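Local coordinates for protein branched-chain-amino-acid aminotransferase (Pseudomonas sp. UW4, PDB 6JIF) that catalyses the reversible, pyridoxal-phosphate-dependent transfer of the amino group from branched-chain amino acids to a 2-oxo acid, probably 2-oxoglutarate, at residues Ile91-Pro96 with Ala123-Val128; Leu144-Phe149 with Phe167-Ile172. All coordinates share one frame; numbering follows the deposited sequence.

Contact 1 (Ile91-Pro96 with Ala123-Val128)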
ATOM      1  N   ILE B  91      18.349  25.407  17.830  1.00 24.14           N
ATOM      2  CA  ILE B  91      17.892  24.289  17.004  1.00 18.80           C
ATOM      3  C   ILE B  91      16.579  24.652  16.295  1.00 21.27           C
ATOM      4  O   ILE B  91      15.581  24.971  16.954  1.00 19.55           O
ATOM      5  CB  ILE B  91      17.691  23.021  17.858  1.00 18.80           C
ATOM      6  CG1 ILE B  91      18.979  22.717  18.631  1.00 21.57           C
ATOM      7  CG2 ILE B  91      17.223  21.880  16.967  1.00 22.76           C
ATOM      8  CD1 ILE B  91      18.814  21.613  19.671  1.00 23.71           C
ATOM      9  N   ASN B  92      16.560  24.562  14.955  1.00 18.00           N
ATOM     10  CA  ASN B  92      15.370  24.870  14.160  1.00 21.34           C
ATOM     11  C   ASN B  92      14.681  23.571  13.767  1.00 23.19           C
ATOM     12  O   ASN B  92      15.251  22.764  13.035  1.00 18.25           O
ATOM     13  CB  ASN B  92      15.715  25.626  12.864  1.00 19.03           C
ATOM     14  CG  ASN B  92      15.970  27.072  13.080  1.00 21.73           C
ATOM     15  OD1 ASN B  92      15.874  27.536  14.185  1.00 18.69           O
ATOM     16  ND2 ASN B  92      16.277  27.811  12.013  1.00 19.23           N
ATOM     17  N   LEU B  93      13.439  23.378  14.185  1.00 15.86           N
ATOM     18  CA  LEU B  93      12.632  22.302  13.628  1.00 15.20           C
ATOM     19  C   LEU B  93      11.756  22.905  12.528  1.00 18.68           C
ATOM     20  O   LEU B  93      10.950  23.789  12.808  1.00 18.16           O
ATOM     21  CB  LEU B  93      11.797  21.700  14.761  1.00 20.85           C
ATOM     22  CG  LEU B  93      10.834  20.576  14.490  1.00 16.80           C
ATOM     23  CD1 LEU B  93      11.673  19.410  14.013  1.00 21.86           C
ATOM     24  CD2 LEU B  93      10.117  20.228  15.787  1.00 16.05           C
ATOM     25  N   PHE B  94      11.846  22.390  11.296  1.00 14.78           N
ATOM     26  CA  PHE B  94      11.278  23.079  10.123  1.00 14.87           C
ATOM     27  C   PHE B  94       9.833  22.640   9.837  1.00 17.99           C
ATOM     28  O   PHE B  94       9.602  21.510   9.410  1.00 16.01           O
ATOM     29  CB  PHE B  94      12.174  22.831   8.895  1.00 15.01           C
ATOM     30  CG  PHE B  94      11.737  23.584   7.658  1.00 15.33           C
ATOM     31  CD1 PHE B  94      11.964  24.957   7.532  1.00 16.00           C
ATOM     32  CD2 PHE B  94      11.074  22.912   6.625  1.00 22.07           C
ATOM     33  CE1 PHE B  94      11.578  25.662   6.398  1.00 16.58           C
ATOM     34  CE2 PHE B  94      10.656  23.621   5.475  1.00 17.26           C
ATOM     35  CZ  PHE B  94      10.919  24.971   5.351  1.00 18.85           C
ATOM     36  N   ARG B  95       8.859  23.593  10.004  1.00 16.64           N
ATOM     37  CA  ARG B  95       7.449  23.462   9.598  1.00 14.61           C
ATOM     38  C   ARG B  95       6.775  22.179  10.089  1.00 14.07           C
ATOM     39  O   ARG B  95       6.030  21.544   9.329  1.00 18.14           O
ATOM     40  CB  ARG B  95       7.339  23.580   8.075  1.00 14.72           C
ATOM     41  CG  ARG B  95       7.914  24.940   7.593  1.00 15.45           C
ATOM     42  CD  ARG B  95       7.340  25.308   6.260  1.00 15.81           C
ATOM     43  NE  ARG B  95       6.005  25.886   6.338  1.00 16.89           N
ATOM     44  CZ  ARG B  95       5.292  26.251   5.272  1.00 16.57           C
ATOM     45  NH1 ARG B  95       5.790  26.125   4.023  1.00 16.81           N
ATOM     46  NH2 ARG B  95       4.118  26.837   5.453  1.00 17.08           N
ATOM     47  N   PRO B  96       6.973  21.776  11.341  1.00 16.14           N
ATOM     48  CA  PRO B  96       6.339  20.535  11.790  1.00 17.03           C
ATOM     49  C   PRO B  96       4.811  20.597  11.812  1.00 18.05           C
ATOM     50  O   PRO B  96       4.157  19.551  11.714  1.00 16.47           O
ATOM     51  CB  PRO B  96       6.896  20.353  13.202  1.00 14.86           C
ATOM     52  CG  PRO B  96       7.211  21.693  13.652  1.00 14.61           C
ATOM     53  CD  PRO B  96       7.737  22.430  12.432  1.00 14.41           C
ATOM     54  N   ALA B 123       5.477  16.025  20.556  1.00 15.98           N
ATOM     55  CA  ALA B 123       6.180  14.749  20.467  1.00 20.91           C
ATOM     56  C   ALA B 123       7.456  14.891  19.654  1.00 18.32           C
ATOM     57  O   ALA B 123       8.505  14.327  20.010  1.00 20.21           O
ATOM     58  CB  ALA B 123       5.299  13.675  19.834  1.00 19.35           C
ATOM     59  N   CYS B 124       7.375  15.625  18.549  1.00 16.99           N
ATOM     60  CA  CYS B 124       8.566  15.824  17.723  1.00 18.48           C
ATOM     61  C   CYS B 124       9.642  16.545  18.499  1.00 20.49           C
ATOM     62  O   CYS B 124      10.823  16.151  18.452  1.00 20.52           O
ATOM     63  CB  CYS B 124       8.234  16.611  16.465  1.00 18.25           C
ATOM     64  SG  CYS B 124       7.213  15.756  15.234  1.00 21.55           S
ATOM     65  N   LYS B 125       9.255  17.611  19.218  1.00 22.01           N
ATOM     66  CA  LYS B 125      10.214  18.376  20.016  1.00 19.13           C
ATOM     67  C   LYS B 125      10.850  17.516  21.100  1.00 22.60           C
ATOM     68  O   LYS B 125      12.058  17.589  21.323  1.00 17.14           O
ATOM     69  CB  LYS B 125       9.547  19.609  20.643  1.00 21.36           C
ATOM     70  CG  LYS B 125       9.138  20.668  19.630  1.00 18.16           C
ATOM     71  CD  LYS B 125       8.449  21.821  20.288  1.00 19.36           C
ATOM     72  CE  LYS B 125       9.441  22.748  20.964  1.00 21.05           C
ATOM     73  NZ  LYS B 125       8.611  23.714  21.692  1.00 28.02           N
ATOM     74  N   ALA B 126      10.069  16.651  21.739  1.00 18.65           N
ATOM     75  CA  ALA B 126      10.634  15.778  22.766  1.00 17.70           C
ATOM     76  C   ALA B 126      11.647  14.811  22.167  1.00 19.61           C
ATOM     77  O   ALA B 126      12.681  14.545  22.774  1.00 19.18           O
ATOM     78  CB  ALA B 126       9.508  15.004  23.474  1.00 20.41           C
ATOM     79  N   VAL B 127      11.369  14.289  20.965  1.00 16.75           N
ATOM     80  CA  VAL B 127      12.356  13.410  20.313  1.00 17.47           C
ATOM     81  C   VAL B 127      13.649  14.164  19.980  1.00 21.09           C
ATOM     82  O   VAL B 127      14.772  13.661  20.210  1.00 20.42           O
ATOM     83  CB  VAL B 127      11.726  12.774  19.065  1.00 22.14           C
ATOM     84  CG1 VAL B 127      12.795  12.057  18.211  1.00 27.37           C
ATOM     85  CG2 VAL B 127      10.659  11.791  19.479  1.00 20.46           C
ATOM     86  N   VAL B 128      13.524  15.394  19.455  1.00 18.01           N
ATOM     87  CA  VAL B 128      14.732  16.183  19.217  1.00 20.37           C
ATOM     88  C   VAL B 128      15.489  16.406  20.539  1.00 18.53           C
ATOM     89  O   VAL B 128      16.714  16.180  20.641  1.00 18.57           O
ATOM     90  CB  VAL B 128      14.385  17.506  18.502  1.00 19.67           C
ATOM     91  CG1 VAL B 128      15.640  18.318  18.193  1.00 17.43           C
ATOM     92  CG2 VAL B 128      13.740  17.221  17.164  1.00 22.61           C
TER
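Leu93 reaches out from strand 91-94 to meet Cys124, Lys125 and Val128 on helix 117-130, a helix-on-sheet packing in which the helix lies against an antiparallel sheet of the class IV aminotransferase fold. The short axes run 142° apart in direction and stay 10.6 Å from each other at their closest, so side chains alone bridge the gap. The closer packing is at Leu93, where the methyl CD2 serves two helix residues at once: it sits 4.1 Å from Cys124 CB and 4.0 Å from Lys125 CG. Its CG stands opposite the backbone N (chi1 179°), which extends the isobutyl group across to the helix. The other methyl, Leu93 CD1, makes a longer touch of 4.4 Å with Val128 CG2. Cys124 also packs on Met81 of the adjoining strand 76-85, and Val128 on the C-terminal Val359, so this side is closed in by the protein.

The looser side begins beyond Lys125 CG. From there the lysine chain, bent at chi3 (78°), goes on past Leu93, and the residue as a whole is partly exposed. The contact is nevertheless mostly buried and wholly apolar. At the start of the strand Ile91 and Val128 slide past each other in opposite senses, their branches meeting where Ile91 CG2 lies 4.1 Å from Val128 CG1.

Contact 2 (Leu144-Phe149 with Phe167-Ile172)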
ATOM      1  N   LEU B 144      19.019  16.563  11.682  1.00 16.42           N
ATOM      2  CA  LEU B 144      18.401  15.430  12.362  1.00 20.84           C
ATOM      3  C   LEU B 144      17.035  15.156  11.719  1.00 25.17           C
ATOM      4  O   LEU B 144      16.120  15.997  11.774  1.00 23.85           O
ATOM      5  CB  LEU B 144      18.269  15.722  13.856  1.00 16.25           C
ATOM      6  CG  LEU B 144      17.697  14.535  14.646  1.00 16.12           C
ATOM      7  CD1 LEU B 144      18.776  13.431  14.740  1.00 18.16           C
ATOM      8  CD2 LEU B 144      17.301  15.002  16.043  1.00 18.28           C
ATOM      9  N   TYR B 145      16.886  14.000  11.094  1.00 17.22           N
ATOM     10  CA  TYR B 145      15.647  13.670  10.417  1.00 20.86           C
ATOM     11  C   TYR B 145      14.740  12.954  11.390  1.00 16.74           C
ATOM     12  O   TYR B 145      15.194  12.086  12.133  1.00 19.42           O
ATOM     13  CB  TYR B 145      15.934  12.782   9.220  1.00 17.49           C
ATOM     14  CG  TYR B 145      14.744  12.369   8.388  1.00 18.91           C
ATOM     15  CD1 TYR B 145      14.229  13.204   7.418  1.00 19.54           C
ATOM     16  CD2 TYR B 145      14.183  11.118   8.547  1.00 22.00           C
ATOM     17  CE1 TYR B 145      13.140  12.796   6.627  1.00 21.49           C
ATOM     18  CE2 TYR B 145      13.106  10.708   7.802  1.00 20.93           C
ATOM     19  CZ  TYR B 145      12.596  11.536   6.838  1.00 23.78           C
ATOM     20  OH  TYR B 145      11.531  11.080   6.054  1.00 21.20           O
ATOM     21  N   LEU B 146      13.476  13.361  11.411  1.00 13.69           N
ATOM     22  CA  LEU B 146      12.441  12.723  12.209  1.00 14.78           C
ATOM     23  C   LEU B 146      11.470  12.015  11.279  1.00 16.78           C
ATOM     24  O   LEU B 146      10.998  12.631  10.312  1.00 13.66           O
ATOM     25  CB  LEU B 146      11.670  13.754  13.020  1.00 15.43           C
ATOM     26  CG  LEU B 146      12.211  14.077  14.400  1.00 22.78           C
ATOM     27  CD1 LEU B 146      13.594  14.620  14.222  1.00 21.26           C
ATOM     28  CD2 LEU B 146      11.256  15.141  15.076  1.00 19.22           C
ATOM     29  N   ARG B 147      11.120  10.761  11.640  1.00 16.87           N
ATOM     30  CA  ARG B 147      10.174   9.887  10.966  1.00 15.07           C
ATOM     31  C   ARG B 147       9.005   9.555  11.909  1.00 17.21           C
ATOM     32  O   ARG B 147       9.059   8.552  12.661  1.00 16.80           O
ATOM     33  CB  ARG B 147      10.887   8.616  10.477  1.00 16.97           C
ATOM     34  CG  ARG B 147       9.967   7.518   9.902  1.00 19.05           C
ATOM     35  CD  ARG B 147       9.098   8.028   8.765  1.00 14.89           C
ATOM     36  NE  ARG B 147       9.919   8.495   7.639  1.00 16.27           N
ATOM     37  CZ  ARG B 147      10.291   7.757   6.578  1.00 19.81           C
ATOM     38  NH1 ARG B 147       9.952   6.491   6.461  1.00 15.44           N
ATOM     39  NH2 ARG B 147      11.040   8.300   5.615  1.00 19.78           N
ATOM     40  N   PRO B 148       7.960  10.383  11.946  1.00 17.51           N
ATOM     41  CA  PRO B 148       6.707   9.961  12.603  1.00 12.99           C
ATOM     42  C   PRO B 148       5.938   9.027  11.693  1.00 14.00           C
ATOM     43  O   PRO B 148       6.029   9.115  10.471  1.00 17.64           O
ATOM     44  CB  PRO B 148       5.903  11.257  12.800  1.00 15.26           C
ATOM     45  CG  PRO B 148       6.911  12.418  12.496  1.00 13.59           C
ATOM     46  CD  PRO B 148       7.934  11.801  11.539  1.00 15.21           C
ATOM     47  N   PHE B 149       5.146   8.145  12.322  1.00 16.56           N
ATOM     48  CA  PHE B 149       4.308   7.232  11.560  1.00 16.01           C
ATOM     49  C   PHE B 149       3.199   6.705  12.463  1.00 16.85           C
ATOM     50  O   PHE B 149       3.338   6.646  13.682  1.00 16.13           O
ATOM     51  CB  PHE B 149       5.115   6.069  10.950  1.00 15.93           C
ATOM     52  CG  PHE B 149       5.887   5.205  11.950  1.00 20.84           C
ATOM     53  CD1 PHE B 149       7.061   5.654  12.546  1.00 14.34           C
ATOM     54  CD2 PHE B 149       5.472   3.899  12.217  1.00 27.28           C
ATOM     55  CE1 PHE B 149       7.762   4.834  13.421  1.00 22.73           C
ATOM     56  CE2 PHE B 149       6.168   3.061  13.124  1.00 26.38           C
ATOM     57  CZ  PHE B 149       7.327   3.535  13.706  1.00 24.47           C
ATOM     58  N   PHE B 167       1.368   5.334  17.286  1.00 18.21           N
ATOM     59  CA  PHE B 167       1.975   6.554  16.746  1.00 20.55           C
ATOM     60  C   PHE B 167       3.400   6.595  17.298  1.00 14.28           C
ATOM     61  O   PHE B 167       3.598   6.489  18.500  1.00 16.67           O
ATOM     62  CB  PHE B 167       1.168   7.792  17.169  1.00 19.24           C
ATOM     63  CG  PHE B 167       1.865   9.078  16.862  1.00 15.03           C
ATOM     64  CD1 PHE B 167       2.459   9.264  15.618  1.00 13.31           C
ATOM     65  CD2 PHE B 167       1.956  10.075  17.819  1.00 23.45           C
ATOM     66  CE1 PHE B 167       3.144  10.457  15.320  1.00 19.90           C
ATOM     67  CE2 PHE B 167       2.626  11.284  17.545  1.00 23.74           C
ATOM     68  CZ  PHE B 167       3.200  11.492  16.317  1.00 18.00           C
ATOM     69  N   SER B 168       4.393   6.599  16.425  1.00 16.00           N
ATOM     70  CA  SER B 168       5.754   6.580  16.924  1.00 17.49           C
ATOM     71  C   SER B 168       6.594   7.563  16.101  1.00 13.71           C
ATOM     72  O   SER B 168       6.251   7.937  14.981  1.00 18.35           O
ATOM     73  CB  SER B 168       6.294   5.129  16.883  1.00 20.52           C
ATOM     74  OG  SER B 168       7.649   4.987  17.269  1.00 22.72           O
ATOM     75  N   ILE B 169       7.683   8.024  16.688  1.00 15.27           N
ATOM     76  CA  ILE B 169       8.598   8.910  15.969  1.00 13.77           C
ATOM     77  C   ILE B 169      10.013   8.470  16.330  1.00 17.91           C
ATOM     78  O   ILE B 169      10.402   8.530  17.503  1.00 19.40           O
ATOM     79  CB  ILE B 169       8.427  10.416  16.302  1.00 21.06           C
ATOM     80  CG1 ILE B 169       6.942  10.831  16.317  1.00 16.40           C
ATOM     81  CG2 ILE B 169       9.337  11.324  15.400  1.00 16.83           C
ATOM     82  CD1 ILE B 169       6.707  12.188  16.900  1.00 23.93           C
ATOM     83  N   PHE B 170      10.805   8.099  15.319  1.00 16.86           N
ATOM     84  CA  PHE B 170      12.231   7.938  15.581  1.00 18.58           C
ATOM     85  C   PHE B 170      12.998   8.984  14.775  1.00 19.59           C
ATOM     86  O   PHE B 170      12.437   9.676  13.931  1.00 17.20           O
ATOM     87  CB  PHE B 170      12.723   6.499  15.294  1.00 15.18           C
ATOM     88  CG  PHE B 170      12.605   6.045  13.876  1.00 17.91           C
ATOM     89  CD1 PHE B 170      13.633   6.303  12.960  1.00 16.32           C
ATOM     90  CD2 PHE B 170      11.521   5.255  13.464  1.00 17.18           C
ATOM     91  CE1 PHE B 170      13.565   5.857  11.642  1.00 18.90           C
ATOM     92  CE2 PHE B 170      11.467   4.828  12.120  1.00 18.42           C
ATOM     93  CZ  PHE B 170      12.490   5.142  11.217  1.00 17.20           C
ATOM     94  N   CYS B 171      14.277   9.158  15.098  1.00 21.38           N
ATOM     95  CA  CYS B 171      15.102  10.120  14.378  1.00 17.00           C
ATOM     96  C   CYS B 171      16.418   9.470  13.967  1.00 15.80           C
ATOM     97  O   CYS B 171      16.827   8.422  14.486  1.00 19.11           O
ATOM     98  CB  CYS B 171      15.344  11.402  15.216  1.00 21.39           C
ATOM     99  SG  CYS B 171      16.374  11.231  16.669  1.00 22.14           S
ATOM    100  N   ILE B 172      17.065  10.094  12.998  1.00 17.09           N
ATOM    101  CA  ILE B 172      18.392   9.650  12.512  1.00 19.20           C
ATOM    102  C   ILE B 172      19.189  10.872  12.090  1.00 23.96           C
ATOM    103  O   ILE B 172      18.611  11.808  11.531  1.00 22.44           O
ATOM    104  CB  ILE B 172      18.294   8.668  11.320  1.00 22.26           C
ATOM    105  CG1 ILE B 172      17.431   9.257  10.193  1.00 24.09           C
ATOM    106  CG2 ILE B 172      17.736   7.337  11.741  1.00 24.29           C
ATOM    107  CD1 ILE B 172      17.655   8.502   8.916  1.00 30.10           C
TER
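The ring of Phe170 carries the CB of Arg147 over one face, 4.0 Å from the ring centroid and 16° off its normal, a CH-pi contact set toward the rim. The aliphatic start of Arg147 runs alongside this ring in the same direction, and its guanidinium goes on to Tyr145, whose OH accepts a bond of 2.9 Å from Arg147 NH2 almost in the guanidinium plane. NH1 of the same group binds Tyr73 OH of the second subunit. The side chains of Phe149 and Phe170 cross at about a right angle, Phe149 CE1 coming to 3.8 Å from Phe170 CD2. The carbonyl O of Arg147 lies at the edge of the Phe149 ring, in its plane, and Ser168 CB is 3.7 Å from Phe149 CZ. At the edge of the Phe167 ring, near its plane, lie Pro148 CB and the carbonyl O of Phe149. A chi1 of 58°, which wedges Phe149 CG between its own N and carbonyl carbon, swings the ring over the neighbouring strand. An alanine in place of Phe149 would be likely to open a gap beside Phe170 and Ser168.

Beneath these groups the two strands form a beta hairpin, antiparallel in register, with six backbone hydrogen bonds joining Tyr145 to Ile172, Arg147 to Phe170 and Phe149 to Ser168. Proline has no N-H to give, and Pro148 falls at a non-hydrogen-bonded pair with Ile169. On this other face, turned to helix 117-130, Pro148 CB meets Ile169 CG1 at 3.7 Å, while Leu146 CD1 rests 3.8 Å from Cys171 CB.

Contact 1 closes before contact 2 opens along the chain, and helix 117-130 is followed, after a connecting segment, by strand 143-153. Their centres are about 10 Å apart and both involve the same seven-stranded antiparallel sheet: strand 76-85 separates strand 91-94 from the hairpin of strands 143-153 and 164-174. The helix spans one face of all these strands. Its Cys124 and Val128 touch Leu146, while Ala123 and Val127 touch Ile169, so the helix segment of contact 1 also packs on both strands of contact 2. The opposite face of the hairpin meets the second subunit and carries Tyr145, whose side chain is about 7 Å from the bound pyridoxal phosphate. One sheet thus has an intrachain helix cover and a face near cofactor and dimer interface.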